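Long-range contacts in nucleoside permease NupG (Escherichia coli K-12, PDB 7DLA), which transports purine and pyrimidine nucleosides across the inner membrane together with protons, driven by the proton motive force: residues L220-Q225 with A388-V393; I288-L293 with G319-F324; F295-Y300 with L311-I316; I212-S217 with G347-M352. The protein carries 1 engineered substitution. One frame throughout, in Å; residues are numbered along the deposited sequence.

Interaction 1 of 4, residues L220-Q225 with A388-V393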
# COMPACT_ATOMS: atom_id res chain seq x y z
N LEU A 220 -2.46 8.19 -12.22
CA LEU A 220 -1.18 7.54 -11.95
C LEU A 220 -1.28 6.59 -10.76
O LEU A 220 -0.71 5.49 -10.79
CB LEU A 220 -0.10 8.59 -11.70
CG LEU A 220 1.35 8.22 -11.34
CD1 LEU A 220 1.51 7.64 -9.95
CD2 LEU A 220 1.92 7.27 -12.34
N GLY A 221 -1.95 7.01 -9.68
CA GLY A 221 -2.07 6.18 -8.50
C GLY A 221 -2.85 4.91 -8.77
O GLY A 221 -2.67 3.90 -8.08
N ALA A 222 -3.73 4.93 -9.77
CA ALA A 222 -4.48 3.71 -10.04
C ALA A 222 -3.55 2.53 -10.28
O ALA A 222 -3.83 1.41 -9.85
CB ALA A 222 -5.44 3.91 -11.20
N GLU A 223 -2.41 2.74 -10.93
CA GLU A 223 -1.54 1.59 -11.19
C GLU A 223 -0.53 1.32 -10.08
O GLU A 223 0.39 0.53 -10.28
CB GLU A 223 -0.80 1.72 -12.52
CG GLU A 223 0.40 2.64 -12.49
CD GLU A 223 0.72 3.16 -13.85
OE1 GLU A 223 -0.22 3.25 -14.65
OE2 GLU A 223 1.90 3.49 -14.14
N LEU A 224 -0.67 1.96 -8.92
CA LEU A 224 0.40 1.86 -7.93
C LEU A 224 0.51 0.46 -7.34
O LEU A 224 1.63 -0.03 -7.12
CB LEU A 224 0.20 2.90 -6.82
CG LEU A 224 0.76 4.29 -7.07
CD1 LEU A 224 0.52 5.15 -5.87
CD2 LEU A 224 2.24 4.21 -7.36
N GLN A 225 -0.63 -0.14 -6.99
CA GLN A 225 -0.66 -1.45 -6.28
C GLN A 225 -0.88 -2.65 -7.20
O GLN A 225 -0.83 -3.76 -6.70
CB GLN A 225 -1.84 -1.46 -5.32
CG GLN A 225 -2.13 -0.10 -4.72
CD GLN A 225 -1.25 0.12 -3.52
OE1 GLN A 225 -0.39 -0.68 -3.21
NE2 GLN A 225 -1.47 1.23 -2.83
N ALA A 388 1.95 -1.46 -19.15
CA ALA A 388 3.10 -0.66 -19.57
C ALA A 388 2.72 0.42 -20.58
O ALA A 388 3.29 1.52 -20.58
CB ALA A 388 4.18 -1.57 -20.16
N GLY A 389 1.73 0.14 -21.43
CA GLY A 389 1.27 1.12 -22.39
C GLY A 389 0.46 2.22 -21.74
O GLY A 389 0.54 3.38 -22.15
N TYR A 390 -0.34 1.88 -20.73
CA TYR A 390 -1.01 2.96 -20.01
C TYR A 390 0.00 3.78 -19.22
O TYR A 390 -0.14 5.01 -19.11
CB TYR A 390 -2.15 2.39 -19.16
CG TYR A 390 -2.75 3.27 -18.07
CD1 TYR A 390 -3.88 4.05 -18.30
CD2 TYR A 390 -2.31 3.17 -16.77
CE1 TYR A 390 -4.46 4.79 -17.29
CE2 TYR A 390 -2.89 3.90 -15.76
CZ TYR A 390 -3.96 4.70 -16.01
OH TYR A 390 -4.51 5.41 -14.96
N SER A 391 1.07 3.13 -18.73
CA SER A 391 2.19 3.88 -18.18
C SER A 391 2.73 4.89 -19.20
O SER A 391 3.07 6.02 -18.83
CB SER A 391 3.30 2.93 -17.72
OG SER A 391 2.97 2.31 -16.50
N VAL A 392 2.81 4.48 -20.47
CA VAL A 392 3.34 5.35 -21.52
C VAL A 392 2.42 6.54 -21.75
O VAL A 392 2.87 7.68 -21.90
CB VAL A 392 3.54 4.56 -22.82
CG1 VAL A 392 3.42 5.49 -24.01
CG2 VAL A 392 4.88 3.91 -22.84
N VAL A 393 1.12 6.28 -21.84
CA VAL A 393 0.18 7.39 -22.00
C VAL A 393 0.38 8.38 -20.87
O VAL A 393 0.50 9.60 -21.09
CB VAL A 393 -1.26 6.88 -22.06
CG1 VAL A 393 -2.25 8.04 -22.03
CG2 VAL A 393 -1.48 5.96 -23.28
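Leu220 only skirts the contact: its N is 4.4 Å from Tyr390 OH. That hydroxyl is hydrogen-bonded to Leu219 O, one residue before the segment, so the phenol tip is held at the backbone of helix 208-222. Ala222 comes next and points toward the partner helix. Its CB approaches the same hydroxyl at 4.2 Å. Glu223 follows and carries the contact. Its CG sits between the backbone N and the carbonyl carbon (chi1 79°). From there the chain runs extended, and the carboxylate ends between Tyr390 and Ser391. OE2 accepts a hydrogen bond of 2.8 Å from Ser391 OG. The hydroxyl comes from above the carboxylate plane. OE1 lies at the edge of the Tyr390 ring, near its plane and 3.0 Å from CE2. The ring and carboxylate planes are turned 57° apart. Ser391 OG also has a weak hydrogen bond to Phe387 O in its own helix, and Trp291 packs beside Glu223. An alanine in place of Glu223 would probably leave Ser391 OG without its carboxylate acceptor and open a gap beside the Tyr390 ring edge. The contact joins the seventh and twelfth transmembrane helices. The seventh is interrupted around Glu223 before it resumes as helix 226-236; discontinuous helices also occur in other transporters of the major facilitator superfamily.

Interaction 2 of 4, residues I288-L293 with G319-F324. Engineered in segment 319-324: Ala323 (natural residue Asp).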
# COMPACT_ATOMS: atom_id res chain seq x y z
N ILE A 288 7.40 7.97 -13.21
CA ILE A 288 6.49 7.58 -14.28
C ILE A 288 7.19 6.71 -15.32
O ILE A 288 6.61 5.77 -15.86
CB ILE A 288 5.87 8.83 -14.90
CG1 ILE A 288 4.64 9.24 -14.13
CG2 ILE A 288 5.52 8.59 -16.33
CD1 ILE A 288 4.21 10.61 -14.46
N VAL A 289 8.44 7.02 -15.63
CA VAL A 289 9.17 6.19 -16.58
C VAL A 289 9.48 4.82 -15.97
O VAL A 289 9.39 3.78 -16.65
CB VAL A 289 10.45 6.93 -17.05
CG1 VAL A 289 11.44 5.98 -17.73
CG2 VAL A 289 10.05 8.04 -17.97
N ALA A 290 9.81 4.80 -14.68
CA ALA A 290 10.13 3.54 -14.03
C ALA A 290 8.94 2.58 -14.06
O ALA A 290 9.13 1.36 -14.19
CB ALA A 290 10.59 3.80 -12.59
N TRP A 291 7.71 3.09 -13.95
CA TRP A 291 6.55 2.19 -14.04
C TRP A 291 6.49 1.49 -15.39
O TRP A 291 6.14 0.30 -15.48
CB TRP A 291 5.25 2.94 -13.77
CG TRP A 291 4.96 3.12 -12.32
CD1 TRP A 291 4.96 4.29 -11.61
CD2 TRP A 291 4.67 2.07 -11.38
NE1 TRP A 291 4.66 4.03 -10.28
CE2 TRP A 291 4.48 2.68 -10.12
CE3 TRP A 291 4.54 0.68 -11.48
CZ2 TRP A 291 4.17 1.95 -8.97
CZ3 TRP A 291 4.23 -0.06 -10.33
CH2 TRP A 291 4.05 0.58 -9.10
N ILE A 292 6.80 2.22 -16.47
CA ILE A 292 6.88 1.60 -17.79
C ILE A 292 7.83 0.42 -17.73
O ILE A 292 7.45 -0.72 -18.05
CB ILE A 292 7.38 2.61 -18.84
CG1 ILE A 292 6.47 3.83 -18.91
CG2 ILE A 292 7.51 1.92 -20.21
CD1 ILE A 292 6.98 4.88 -19.86
N LEU A 293 9.07 0.70 -17.32
CA LEU A 293 10.09 -0.35 -17.25
C LEU A 293 9.63 -1.54 -16.41
O LEU A 293 9.86 -2.70 -16.77
CB LEU A 293 11.37 0.21 -16.68
CG LEU A 293 12.40 0.83 -17.58
CD1 LEU A 293 13.13 1.83 -16.74
CD2 LEU A 293 13.35 -0.26 -18.03
N GLY A 319 10.97 0.01 -6.74
CA GLY A 319 11.12 0.79 -5.53
C GLY A 319 11.15 2.28 -5.82
O GLY A 319 10.42 3.06 -5.21
N CYS A 320 12.02 2.68 -6.74
CA CYS A 320 11.93 4.02 -7.28
C CYS A 320 10.52 4.32 -7.77
O CYS A 320 9.88 5.27 -7.30
CB CYS A 320 12.96 4.16 -8.40
SG CYS A 320 12.54 5.37 -9.58
N ALA A 321 9.99 3.49 -8.68
CA ALA A 321 8.66 3.74 -9.24
C ALA A 321 7.61 4.08 -8.17
O ALA A 321 6.83 5.01 -8.34
CB ALA A 321 8.20 2.54 -10.05
N PHE A 322 7.60 3.34 -7.06
CA PHE A 322 6.56 3.48 -6.03
C PHE A 322 6.87 4.61 -5.04
O PHE A 322 5.95 5.33 -4.62
CB PHE A 322 6.35 2.14 -5.30
CG PHE A 322 5.18 2.13 -4.32
CD1 PHE A 322 5.23 2.81 -3.11
CD2 PHE A 322 3.98 1.53 -4.67
CE1 PHE A 322 4.14 2.83 -2.23
CE2 PHE A 322 2.89 1.56 -3.80
CZ PHE A 322 2.97 2.21 -2.58
N ALA A 323 8.13 4.79 -4.65
CA ALA A 323 8.43 5.81 -3.65
C ALA A 323 8.46 7.21 -4.27
O ALA A 323 7.91 8.17 -3.69
CB ALA A 323 9.76 5.48 -2.98
N PHE A 324 9.10 7.33 -5.44
CA PHE A 324 9.43 8.64 -5.96
C PHE A 324 8.17 9.47 -6.20
O PHE A 324 8.10 10.63 -5.78
CB PHE A 324 10.26 8.53 -7.23
CG PHE A 324 11.68 8.17 -6.98
CD1 PHE A 324 12.04 7.43 -5.87
CD2 PHE A 324 12.69 8.65 -7.81
CE1 PHE A 324 13.37 7.13 -5.59
CE2 PHE A 324 14.02 8.36 -7.54
CZ PHE A 324 14.36 7.59 -6.43
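The Trp291 indole turns one face to Ala321. The methyl carbon CB of Ala321 stands over the five-membered ring, 3.7 Å from its centroid and only 8° off the ring normal. This is a CH-pi contact. CG of Trp291 is anti to the carbonyl carbon (chi1 -81°), and the indole reaches across to helix 305-335. Farther out, CZ2 of Trp291 meets Phe322 near its backbone, 4.1 Å from CA. The Phe295 ring meets the indole from within its own helix. Leu224 also touches the indole, which thus links its own helix with helix 305-335 and the seventh transmembrane helix. Within segment 319-324, Cys320 SG lies over one face of the Phe324 ring, toward its rim.

Cys320 SG is also 3.9 Å from Ala290 CB. Ala290 points toward the partner helix, and its CB meets Ala321 CB at 3.7 Å. Two methyl groups thus face each other where the backbones come nearest. The CA atoms of Ala290 and Ala321 are 5.0 Å apart. The helix axes approach to 7.9 Å and run antiparallel, at 144°. Ala323 is an engineered replacement for aspartate and packs elsewhere, on Ile268. The pairing of two alanines at the crossing, with a tryptophan laid over one of them, is a small-residue interface between neighbouring transmembrane helices, here the ninth and tenth of the transporter.

Interaction 3 of 4, residues F295-Y300 with L311-I316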
# COMPACT_ATOMS: atom_id res chain seq x y z
N PHE A 295 6.48 -2.69 -15.65
CA PHE A 295 5.49 -3.53 -16.34
C PHE A 295 6.09 -4.19 -17.59
O PHE A 295 5.75 -5.33 -17.91
CB PHE A 295 4.27 -2.71 -16.72
CG PHE A 295 3.49 -2.17 -15.54
CD1 PHE A 295 2.95 -3.02 -14.60
CD2 PHE A 295 3.26 -0.80 -15.41
CE1 PHE A 295 2.21 -2.53 -13.53
CE2 PHE A 295 2.53 -0.30 -14.35
CZ PHE A 295 2.00 -1.17 -13.40
N ALA A 296 6.98 -3.48 -18.31
CA ALA A 296 7.64 -4.07 -19.47
C ALA A 296 8.48 -5.29 -19.08
O ALA A 296 8.48 -6.30 -19.79
CB ALA A 296 8.52 -3.03 -20.15
N LEU A 297 9.19 -5.21 -17.95
CA LEU A 297 10.03 -6.32 -17.52
C LEU A 297 9.21 -7.52 -17.01
O LEU A 297 9.63 -8.68 -17.15
CB LEU A 297 11.03 -5.81 -16.48
CG LEU A 297 12.20 -4.99 -17.01
CD1 LEU A 297 13.01 -4.49 -15.88
CD2 LEU A 297 13.09 -5.81 -17.91
N PHE A 298 8.06 -7.24 -16.39
CA PHE A 298 7.09 -8.29 -16.05
C PHE A 298 6.55 -8.99 -17.29
O PHE A 298 6.34 -10.21 -17.28
CB PHE A 298 5.95 -7.66 -15.26
CG PHE A 298 6.02 -7.89 -13.79
CD1 PHE A 298 7.22 -7.77 -13.12
CD2 PHE A 298 4.85 -8.07 -13.06
CE1 PHE A 298 7.27 -7.94 -11.76
CE2 PHE A 298 4.89 -8.22 -11.70
CZ PHE A 298 6.09 -8.16 -11.05
N ALA A 299 6.29 -8.22 -18.36
CA ALA A 299 5.76 -8.76 -19.61
C ALA A 299 6.70 -9.77 -20.27
O ALA A 299 6.23 -10.72 -20.90
CB ALA A 299 5.47 -7.62 -20.57
N TYR A 300 8.00 -9.62 -20.12
CA TYR A 300 8.93 -10.59 -20.67
C TYR A 300 9.60 -11.44 -19.61
O TYR A 300 10.52 -12.20 -19.93
CB TYR A 300 9.97 -9.89 -21.53
CG TYR A 300 9.32 -9.20 -22.67
CD1 TYR A 300 8.63 -8.01 -22.50
CD2 TYR A 300 9.33 -9.77 -23.93
CE1 TYR A 300 8.01 -7.38 -23.57
CE2 TYR A 300 8.71 -9.18 -24.99
CZ TYR A 300 8.06 -7.98 -24.81
OH TYR A 300 7.44 -7.39 -25.89
N LEU A 311 12.97 -10.25 -14.46
CA LEU A 311 12.02 -10.16 -13.36
C LEU A 311 12.62 -9.46 -12.14
O LEU A 311 11.97 -8.61 -11.52
CB LEU A 311 11.56 -11.57 -13.00
CG LEU A 311 10.50 -12.19 -13.88
CD1 LEU A 311 10.06 -13.48 -13.24
CD2 LEU A 311 9.32 -11.28 -14.02
N VAL A 312 13.88 -9.78 -11.81
CA VAL A 312 14.55 -9.17 -10.67
C VAL A 312 14.81 -7.68 -10.92
O VAL A 312 14.65 -6.84 -10.03
CB VAL A 312 15.86 -9.93 -10.37
CG1 VAL A 312 16.84 -9.07 -9.58
CG2 VAL A 312 15.55 -11.22 -9.63
N LEU A 313 15.25 -7.36 -12.15
CA LEU A 313 15.34 -5.98 -12.61
C LEU A 313 14.06 -5.22 -12.36
O LEU A 313 14.08 -4.10 -11.85
CB LEU A 313 15.69 -5.97 -14.09
CG LEU A 313 17.14 -5.70 -14.48
CD1 LEU A 313 18.12 -6.58 -13.76
CD2 LEU A 313 17.20 -6.01 -15.95
N SER A 314 12.93 -5.82 -12.72
CA SER A 314 11.65 -5.18 -12.44
C SER A 314 11.48 -4.90 -10.96
O SER A 314 11.09 -3.79 -10.58
CB SER A 314 10.49 -6.04 -12.94
OG SER A 314 9.26 -5.41 -12.62
N MET A 315 11.69 -5.91 -10.12
CA MET A 315 11.65 -5.66 -8.67
C MET A 315 12.41 -4.40 -8.25
O MET A 315 11.84 -3.53 -7.59
CB MET A 315 12.19 -6.86 -7.90
CG MET A 315 11.26 -7.98 -7.78
SD MET A 315 10.43 -8.62 -9.21
CE MET A 315 8.75 -8.40 -8.63
N ILE A 316 13.68 -4.32 -8.64
CA ILE A 316 14.50 -3.15 -8.29
C ILE A 316 13.82 -1.87 -8.77
O ILE A 316 13.68 -0.89 -8.02
CB ILE A 316 15.90 -3.28 -8.90
CG1 ILE A 316 16.65 -4.50 -8.36
CG2 ILE A 316 16.68 -1.97 -8.65
CD1 ILE A 316 16.82 -4.46 -6.91
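Leu311 reaches Phe298 across an antiparallel helical hairpin, formed by the end of helix 253-299 and the start of helix 305-335. The local axes are 8.2 Å apart at closest approach and run at 161°. Leu311 starts out away from the partner, but CD2 swings back to 4.2 Å from Phe298 CD1. It also lies near the backbone carbonyl of Leu297. Leu311 also packs on Phe234 and Leu235 of helix 226-236.

Leu313 is on the surface of the pair. Its CB meets Leu297 CD1, and the two leucine chains run at a slant to each other. Ser314 sits at the centre and points toward the other helix. Its CB is 3.6 Å from Leu297 CB. Its OG is anti to the backbone N (chi1 178°), which brings it 3.2 Å from Phe298 CD1. That hydroxyl is not left to the ring alone, because it is hydrogen-bonded to Arg294 NH1 one turn back on helix 253-299.

Met315 is bent at chi2 and chi3, and its chain crosses the phenylalanine at about a right angle. The sulfur stands at the ring edge, 5.5 Å from the centroid, as in a Met-aromatic contact, though its modelled position is doubtful. Trp384 and Phe234 also meet the Phe298 ring. An alanine at Phe298 would probably open a gap between Leu311, Ser314 and Met315, and leave the Met315 methyl without its aromatic partner. That methyl, CE, lies in the ring plane, 3.5 Å from Phe298 CE1.

Interaction 4 of 4, residues I212-S217 with G347-M352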
# COMPACT_ATOMS: atom_id res chain seq x y z
N ILE A 212 -5.72 19.85 -12.67
CA ILE A 212 -5.01 18.99 -13.61
C ILE A 212 -4.11 18.03 -12.85
O ILE A 212 -4.12 16.81 -13.09
CB ILE A 212 -4.20 19.84 -14.61
CG1 ILE A 212 -5.10 20.33 -15.75
CG2 ILE A 212 -3.03 19.05 -15.17
CD1 ILE A 212 -5.79 19.24 -16.46
N PHE A 213 -3.35 18.56 -11.88
CA PHE A 213 -2.38 17.72 -11.18
C PHE A 213 -3.05 16.61 -10.39
O PHE A 213 -2.60 15.46 -10.39
CB PHE A 213 -1.51 18.54 -10.24
CG PHE A 213 -0.41 17.75 -9.68
CD1 PHE A 213 0.51 17.16 -10.51
CD2 PHE A 213 -0.39 17.44 -8.33
CE1 PHE A 213 1.53 16.35 -10.00
CE2 PHE A 213 0.62 16.62 -7.79
CZ PHE A 213 1.58 16.07 -8.63
N PHE A 214 -4.14 16.93 -9.68
CA PHE A 214 -4.82 15.95 -8.85
C PHE A 214 -5.44 14.83 -9.68
O PHE A 214 -5.33 13.65 -9.33
CB PHE A 214 -5.88 16.60 -7.97
CG PHE A 214 -5.32 17.39 -6.82
CD1 PHE A 214 -4.17 16.96 -6.18
CD2 PHE A 214 -5.98 18.50 -6.32
CE1 PHE A 214 -3.66 17.66 -5.10
CE2 PHE A 214 -5.47 19.19 -5.24
CZ PHE A 214 -4.31 18.78 -4.64
N ILE A 215 -6.11 15.18 -10.78
CA ILE A 215 -6.68 14.09 -11.57
C ILE A 215 -5.57 13.25 -12.17
O ILE A 215 -5.68 12.02 -12.24
CB ILE A 215 -7.65 14.59 -12.65
CG1 ILE A 215 -8.69 15.51 -12.02
CG2 ILE A 215 -8.37 13.40 -13.28
CD1 ILE A 215 -9.98 15.59 -12.80
N PHE A 216 -4.47 13.88 -12.59
CA PHE A 216 -3.32 13.08 -12.97
C PHE A 216 -2.87 12.18 -11.84
O PHE A 216 -2.38 11.07 -12.06
CB PHE A 216 -2.15 13.95 -13.37
CG PHE A 216 -1.02 13.15 -13.91
CD1 PHE A 216 -1.19 12.40 -15.07
CD2 PHE A 216 0.16 13.03 -13.22
CE1 PHE A 216 -0.17 11.63 -15.58
CE2 PHE A 216 1.18 12.25 -13.70
CZ PHE A 216 1.02 11.56 -14.89
N SER A 217 -2.95 12.67 -10.61
CA SER A 217 -2.44 11.90 -9.51
C SER A 217 -3.33 10.69 -9.27
O SER A 217 -2.85 9.61 -8.92
CB SER A 217 -2.31 12.79 -8.28
OG SER A 217 -1.25 13.69 -8.49
N GLY A 347 -3.50 16.32 2.20
CA GLY A 347 -4.68 15.55 2.52
C GLY A 347 -5.37 15.06 1.27
O GLY A 347 -5.46 13.85 1.02
N MET A 348 -5.80 16.00 0.44
CA MET A 348 -6.51 15.70 -0.80
C MET A 348 -5.62 14.97 -1.81
O MET A 348 -6.10 14.13 -2.56
CB MET A 348 -7.02 17.03 -1.36
CG MET A 348 -7.72 17.05 -2.71
SD MET A 348 -9.52 16.78 -2.74
CE MET A 348 -10.10 17.57 -1.24
N PHE A 349 -4.33 15.29 -1.84
CA PHE A 349 -3.41 14.62 -2.76
C PHE A 349 -3.31 13.15 -2.43
O PHE A 349 -3.45 12.29 -3.30
CB PHE A 349 -2.03 15.27 -2.71
CG PHE A 349 -0.97 14.48 -3.41
CD1 PHE A 349 -0.92 14.41 -4.78
CD2 PHE A 349 -0.03 13.77 -2.69
CE1 PHE A 349 0.07 13.66 -5.43
CE2 PHE A 349 0.96 13.02 -3.33
CZ PHE A 349 1.01 12.97 -4.70
N LEU A 350 -3.07 12.84 -1.16
CA LEU A 350 -2.92 11.45 -0.75
C LEU A 350 -4.25 10.71 -0.85
O LEU A 350 -4.31 9.57 -1.32
CB LEU A 350 -2.31 11.43 0.65
CG LEU A 350 -0.85 10.97 0.82
CD1 LEU A 350 0.12 11.86 0.05
CD2 LEU A 350 -0.44 11.01 2.29
N MET A 351 -5.35 11.37 -0.48
CA MET A 351 -6.67 10.77 -0.64
C MET A 351 -6.95 10.41 -2.10
O MET A 351 -7.32 9.27 -2.41
CB MET A 351 -7.73 11.73 -0.09
CG MET A 351 -9.16 11.26 -0.21
SD MET A 351 -10.31 12.64 -0.26
CE MET A 351 -11.82 11.80 0.22
N MET A 352 -6.79 11.38 -3.00
CA MET A 352 -6.97 11.15 -4.43
C MET A 352 -6.04 10.04 -4.93
O MET A 352 -6.46 9.17 -5.70
CB MET A 352 -6.71 12.46 -5.18
CG MET A 352 -7.08 12.50 -6.68
SD MET A 352 -8.70 13.18 -7.03
CE MET A 352 -8.75 14.47 -5.78
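Phe213 and Phe349 both carry CG anti to the backbone N, with chi1 at -172° and 169°. The rings come together from the two helices and meet obliquely, Phe213 CE2 lying 3.8 Å from Phe349 CE1. Phe214 has CG beside its backbone N instead, and its ring enters between Met348 and Phe349. Met348 CG stands over one face of this ring, toward the rim and 4.0 Å from CE2. Phe214 CE1 lies at the edge of the Phe349 ring, near its plane, and 3.8 Å from Phe349 CB. Met352 closes the next turn, with CG against Phe214 O and CE against Phe214 CB.

Ser217 points toward the partner. Its OG also lies at the edge of the Phe349 ring, 3.3 Å from Phe349 CE1. The hydroxyl donates to Phe213 O at 2.9 Å, from above the carbonyl plane. The same oxygen also accepts from Ser217 N. The two segments, of the seventh and eleventh transmembrane helices, run in the same general direction with axes 32° apart. The buried hydroxyl is thus satisfied within its own helix, and cohesion between the two segments rests on aromatic and methionine packing.

From the N terminus, the segments of these contacts begin on helix 208-222. Residues 212-217 open interaction 4 and residues 220-225 open interaction 1. Helix 253-299 then supplies 288-293 and 295-300. Interaction 3 closes the shortest loop, at 311-316. Interaction 2 closes around it at 319-324, on the same helix pair. Interaction 4 closes next, at 347-352, and interaction 1 last, at 388-393. These two cross, and each encloses interactions 2 and 3. Interaction 1 touches both inner contacts through Trp291 and Phe295, while Ile288 meets Phe216 between interactions 2 and 4. Together they tie the seventh, ninth, tenth, eleventh and twelfth transmembrane helices into one bundle.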